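Local coordinates for uncharacterized protein AF_1796 (Archaeoglobus fulgidus, PDB 1VIM), which is of unknown function but belongs to the PHI subfamily of SIS-domain proteins, and so probably binds a phosphorylated sugar and may act as an isomerase, at residues 70-75 against 186-191; 45-50 against 90-95. All blocks are in the same frame, centred on the assembly; numbering follows the deposited sequence.

Contact 1 (70-75 against 186-191); sequences MHLGYT and KDLEAR
Arg191 NH1 donates a hydrogen bond to the backbone O of His71, 2.7 Å away, and so ties helix 185-191 to the C-terminal end of helix 56-71. That end is closed by a Schellman motif: Gly73 has a positive phi of 100° and its N bonds back to Met70 O at 2.9 Å. The bond from Arg191 is bent, 145° at the hydrogen, and NH1 lies 30° from the plane of the His71 carbonyl. A helix C-terminus gathers carbonyls that the helix itself cannot all satisfy, and its partial negative charge would suit a guanidinium, which reaches this one from the neighbouring helix.

The arginine chain runs extended from CG to NE and passes close to the carbonyl oxygens of Met70 and His71, its CD 3.4 Å from Met70 O. Beyond it the flat guanidinium lies against the turn, with Gly73 CA 3.5 Å above its plane and over its centre. Glycine suits the place twice over, since a side chain here would strain against the preceding carbonyl and collide with Arg191 NH2.

Beside this polar link runs an apolar seam. Leu188 CG abuts His71 CB at 3.8 Å, and its CD1 meets CD2 of Leu72, the two leucines lying side by side and pointing the same way. Met178 of helix 160-181 touches both leucines, while Pro157 and Leu158 of the third subunit pack on Leu188 and His71, so that branched aliphatic groups fit a place enclosed by several elements. The His71 ring takes its polar partner in its own helix, ND1 bonding to Arg68. Met70 also meets Arg191: the bend at its chi2 brings SD to 3.8 Å from Arg191 O.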
# COMPACT_ATOMS: atom_id res chain seq x y z
N MET A 70 -17.43 -1.15 2.60
CA MET A 70 -17.36 -0.16 3.67
C MET A 70 -18.41 0.93 3.43
O MET A 70 -19.15 1.32 4.35
CB MET A 70 -15.93 0.38 3.81
CG MET A 70 -15.79 1.46 4.91
SD MET A 70 -16.22 3.12 4.40
CE MET A 70 -14.84 3.49 3.22
N HIS A 71 -18.53 1.39 2.19
CA HIS A 71 -19.55 2.38 1.84
C HIS A 71 -20.96 1.92 2.17
O HIS A 71 -21.78 2.76 2.55
CB HIS A 71 -19.47 2.79 0.37
CG HIS A 71 -18.18 3.45 -0.00
ND1 HIS A 71 -17.72 3.52 -1.30
CD2 HIS A 71 -17.24 4.07 0.76
CE1 HIS A 71 -16.54 4.14 -1.32
NE2 HIS A 71 -16.22 4.47 -0.07
N LEU A 72 -21.22 0.63 2.01
CA LEU A 72 -22.52 0.03 2.29
C LEU A 72 -22.79 -0.17 3.78
O LEU A 72 -23.92 -0.55 4.16
CB LEU A 72 -22.66 -1.31 1.56
CG LEU A 72 -22.63 -1.25 0.03
CD1 LEU A 72 -22.59 -2.66 -0.55
CD2 LEU A 72 -23.83 -0.54 -0.48
N GLY A 73 -21.77 0.05 4.61
CA GLY A 73 -21.92 -0.03 6.06
C GLY A 73 -21.46 -1.32 6.69
O GLY A 73 -21.66 -1.52 7.89
N TYR A 74 -20.78 -2.19 5.92
CA TYR A 74 -20.23 -3.40 6.50
C TYR A 74 -18.94 -3.12 7.26
O TYR A 74 -18.23 -2.13 6.96
CB TYR A 74 -19.94 -4.47 5.43
CG TYR A 74 -21.18 -5.03 4.76
CD1 TYR A 74 -21.94 -5.99 5.39
CD2 TYR A 74 -21.58 -4.58 3.51
CE1 TYR A 74 -23.09 -6.50 4.80
CE2 TYR A 74 -22.73 -5.09 2.89
CZ TYR A 74 -23.47 -6.05 3.55
OH TYR A 74 -24.59 -6.57 2.94
N THR A 75 -18.61 -4.01 8.17
CA THR A 75 -17.31 -4.02 8.81
C THR A 75 -16.40 -4.91 7.96
O THR A 75 -16.62 -6.12 7.84
CB THR A 75 -17.41 -4.59 10.23
OG1 THR A 75 -18.26 -3.71 10.99
CG2 THR A 75 -16.07 -4.52 10.92
N LYS A 186 -26.66 8.51 -1.94
CA LYS A 186 -26.41 9.46 -0.87
C LYS A 186 -25.95 8.77 0.41
O LYS A 186 -25.12 9.32 1.16
CB LYS A 186 -27.65 10.32 -0.61
CG LYS A 186 -27.75 11.49 -1.57
N ASP A 187 -26.43 7.56 0.64
CA ASP A 187 -26.01 6.77 1.80
C ASP A 187 -24.52 6.40 1.73
O ASP A 187 -23.82 6.45 2.73
CB ASP A 187 -26.83 5.50 1.96
CG ASP A 187 -28.30 5.77 2.21
OD1 ASP A 187 -28.63 6.69 3.01
OD2 ASP A 187 -29.18 5.12 1.63
N LEU A 188 -24.07 6.03 0.54
CA LEU A 188 -22.67 5.66 0.32
C LEU A 188 -21.80 6.91 0.45
O LEU A 188 -20.70 6.88 1.06
CB LEU A 188 -22.51 5.02 -1.05
CG LEU A 188 -22.84 3.53 -1.11
CD1 LEU A 188 -24.34 3.19 -0.87
CD2 LEU A 188 -22.33 2.94 -2.42
N GLU A 189 -22.29 8.02 -0.10
CA GLU A 189 -21.56 9.28 -0.06
C GLU A 189 -21.25 9.70 1.36
O GLU A 189 -20.19 10.27 1.63
CB GLU A 189 -22.38 10.35 -0.79
CG GLU A 189 -21.60 11.52 -1.36
CD GLU A 189 -22.50 12.42 -2.21
OE1 GLU A 189 -23.70 12.52 -1.89
OE2 GLU A 189 -22.02 12.99 -3.21
N ALA A 190 -22.14 9.40 2.30
CA ALA A 190 -21.94 9.78 3.69
C ALA A 190 -20.76 9.08 4.35
O ALA A 190 -20.17 9.60 5.30
CB ALA A 190 -23.22 9.57 4.52
N ARG A 191 -20.40 7.89 3.83
CA ARG A 191 -19.30 7.10 4.38
C ARG A 191 -18.00 7.23 3.60
O ARG A 191 -16.94 6.84 4.11
CB ARG A 191 -19.69 5.62 4.42
CG ARG A 191 -20.87 5.31 5.33
CD ARG A 191 -20.98 3.82 5.66
NE ARG A 191 -22.19 3.50 6.43
CZ ARG A 191 -23.37 3.17 5.90
NH1 ARG A 191 -23.56 3.14 4.58
NH2 ARG A 191 -24.38 2.88 6.71

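Contact 2 (45-50 against 90-95); sequences DSARSI and QDVLVG. Unlike the reference sequence in segment 90-95: Gly95 (reference Ala).
Arg48 and Asp91 form a side-on, two-pronged salt bridge. NE meets Asp91 OD1 at 2.9 Å in a nearly straight bond (170°) that lies in the guanidinium plane, and NH2 meets the syn lone pair of OD2 at 2.8 Å. The arginine CG is anti to the backbone N (chi1 177°), and the bend at chi3 turns NE toward the carboxylate; the two flat groups are turned only moderately against each other. Asp91 OD1 also receives a weak bond from Ser49 N, and OD2 a further one from Thr88 N. A short acid thus gathers an arginine and two backbone amides, which would favour its charged form although it is buried.

Next to the bridge, Arg48 N donates to Gln90 O at 2.9 Å, and the Gln90 and Arg48 side chains cross at about a right angle, touching through their CB atoms. These links fasten the approach to a parallel pair of strands, which begins where Val92 N bonds to Ser49 O at 3.1 Å and Ile50 pairs with Val92.

Apolar groups then take over. Val92 CG1 stands between its backbone N and carbonyl carbon (chi1 63°), where it presses against Ala47 CB at a tight 3.5 Å and meets Ile50 CG1 at 3.8 Å. The small methyl of Ala47 suits this close approach, and beta-branched residues suit the extended strands. Ile50 CG2 goes on to touch Val94 CG2 at 4.1 Å.

The contact thus joins the end of helix 34-46, the turn after it and the first residue of strand 50-53 to the loop and start of strand 92-96, its neighbour in the five-stranded parallel sheet. Strand 76-78 flanks 50-53 and strand 118-123 flanks 92-96, while helix 103-115 packs on Leu93, whose CB points away from segment 45-50.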
# COMPACT_ATOMS: atom_id res chain seq x y z
N ASP A 45 -23.66 -10.91 4.58
CA ASP A 45 -24.59 -10.29 5.52
C ASP A 45 -24.54 -10.92 6.91
O ASP A 45 -24.77 -10.22 7.89
CB ASP A 45 -26.02 -10.45 5.00
CG ASP A 45 -26.46 -9.33 4.14
OD1 ASP A 45 -25.88 -8.20 4.20
OD2 ASP A 45 -27.41 -9.50 3.35
N SER A 46 -24.22 -12.21 6.98
CA SER A 46 -24.30 -12.94 8.26
C SER A 46 -22.98 -12.99 9.03
O SER A 46 -22.93 -13.30 10.21
CB SER A 46 -24.83 -14.35 8.06
OG SER A 46 -26.00 -14.32 7.26
N ALA A 47 -21.88 -12.68 8.36
CA ALA A 47 -20.59 -12.67 9.00
C ALA A 47 -20.49 -11.56 10.04
O ALA A 47 -21.12 -10.50 9.91
CB ALA A 47 -19.55 -12.45 7.95
N ARG A 48 -19.66 -11.77 11.04
CA ARG A 48 -19.30 -10.69 11.95
C ARG A 48 -18.59 -9.57 11.20
O ARG A 48 -18.95 -8.40 11.32
CB ARG A 48 -18.41 -11.24 13.03
CG ARG A 48 -17.89 -10.21 14.00
CD ARG A 48 -16.87 -10.76 15.02
NE ARG A 48 -15.58 -10.89 14.37
CZ ARG A 48 -14.42 -10.49 14.87
NH1 ARG A 48 -14.33 -9.99 16.12
NH2 ARG A 48 -13.33 -10.59 14.11
N SER A 49 -17.57 -9.94 10.42
CA SER A 49 -16.86 -8.99 9.57
C SER A 49 -16.34 -9.72 8.35
O SER A 49 -16.28 -10.94 8.33
CB SER A 49 -15.72 -8.29 10.29
OG SER A 49 -15.98 -7.93 11.62
N ILE A 50 -16.02 -8.94 7.32
CA ILE A 50 -15.62 -9.45 6.03
C ILE A 50 -14.16 -9.08 5.83
O ILE A 50 -13.75 -7.94 6.06
CB ILE A 50 -16.48 -8.84 4.89
CG1 ILE A 50 -17.97 -9.13 5.16
CG2 ILE A 50 -16.04 -9.38 3.52
CD1 ILE A 50 -18.84 -7.90 5.14
N GLN A 90 -16.13 -16.38 13.20
CA GLN A 90 -17.40 -15.76 12.85
C GLN A 90 -17.31 -14.91 11.59
O GLN A 90 -18.31 -14.28 11.19
CB GLN A 90 -17.90 -14.87 13.98
CG GLN A 90 -18.20 -15.66 15.26
CD GLN A 90 -19.09 -14.87 16.19
OE1 GLN A 90 -19.21 -13.65 16.07
NE2 GLN A 90 -19.76 -15.58 17.10
N ASP A 91 -16.12 -14.85 10.98
CA ASP A 91 -15.91 -13.97 9.85
C ASP A 91 -16.00 -14.71 8.52
O ASP A 91 -16.09 -15.93 8.46
CB ASP A 91 -14.54 -13.28 10.02
CG ASP A 91 -14.47 -12.49 11.28
OD1 ASP A 91 -15.48 -11.79 11.63
OD2 ASP A 91 -13.45 -12.48 11.99
N VAL A 92 -15.97 -13.94 7.44
CA VAL A 92 -15.90 -14.51 6.11
C VAL A 92 -14.74 -13.87 5.36
O VAL A 92 -14.53 -12.66 5.44
CB VAL A 92 -17.23 -14.36 5.35
CG1 VAL A 92 -17.58 -12.92 5.11
CG2 VAL A 92 -17.19 -15.14 4.02
N LEU A 93 -13.99 -14.70 4.66
CA LEU A 93 -12.91 -14.25 3.79
C LEU A 93 -13.39 -14.38 2.36
O LEU A 93 -13.94 -15.43 1.98
CB LEU A 93 -11.70 -15.16 4.00
CG LEU A 93 -10.47 -14.90 3.12
CD1 LEU A 93 -9.90 -13.47 3.31
CD2 LEU A 93 -9.41 -15.93 3.43
N VAL A 94 -13.20 -13.33 1.58
CA VAL A 94 -13.49 -13.35 0.15
C VAL A 94 -12.14 -13.34 -0.56
O VAL A 94 -11.40 -12.36 -0.48
CB VAL A 94 -14.34 -12.15 -0.30
CG1 VAL A 94 -14.61 -12.24 -1.81
CG2 VAL A 94 -15.67 -12.09 0.51
N GLY A 95 -11.82 -14.41 -1.26
CA GLY A 95 -10.58 -14.53 -2.00
C GLY A 95 -10.83 -14.45 -3.48
O GLY A 95 -11.70 -15.15 -4.02

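In the fold
The two contacts, whose centres are about 17 Å apart, meet through segment 70-75. Thr75 O accepts a probable hydrogen bond from Ile50 N, and Tyr74 lies against Ile50 while its hydroxyl approaches Asp45. Contact 2 is the more buried and is untouched by other chains of the assembly; it joins adjacent strands inside the alpha/beta sheet, with its charged pair just before the strands begin and aliphatic packing along them. Contact 1 is partly buried, lies farther from the chain centre and joins two helices where other subunits approach. Arginine serves both, bonding a carboxylate in contact 2 but a helix-end carbonyl in contact 1.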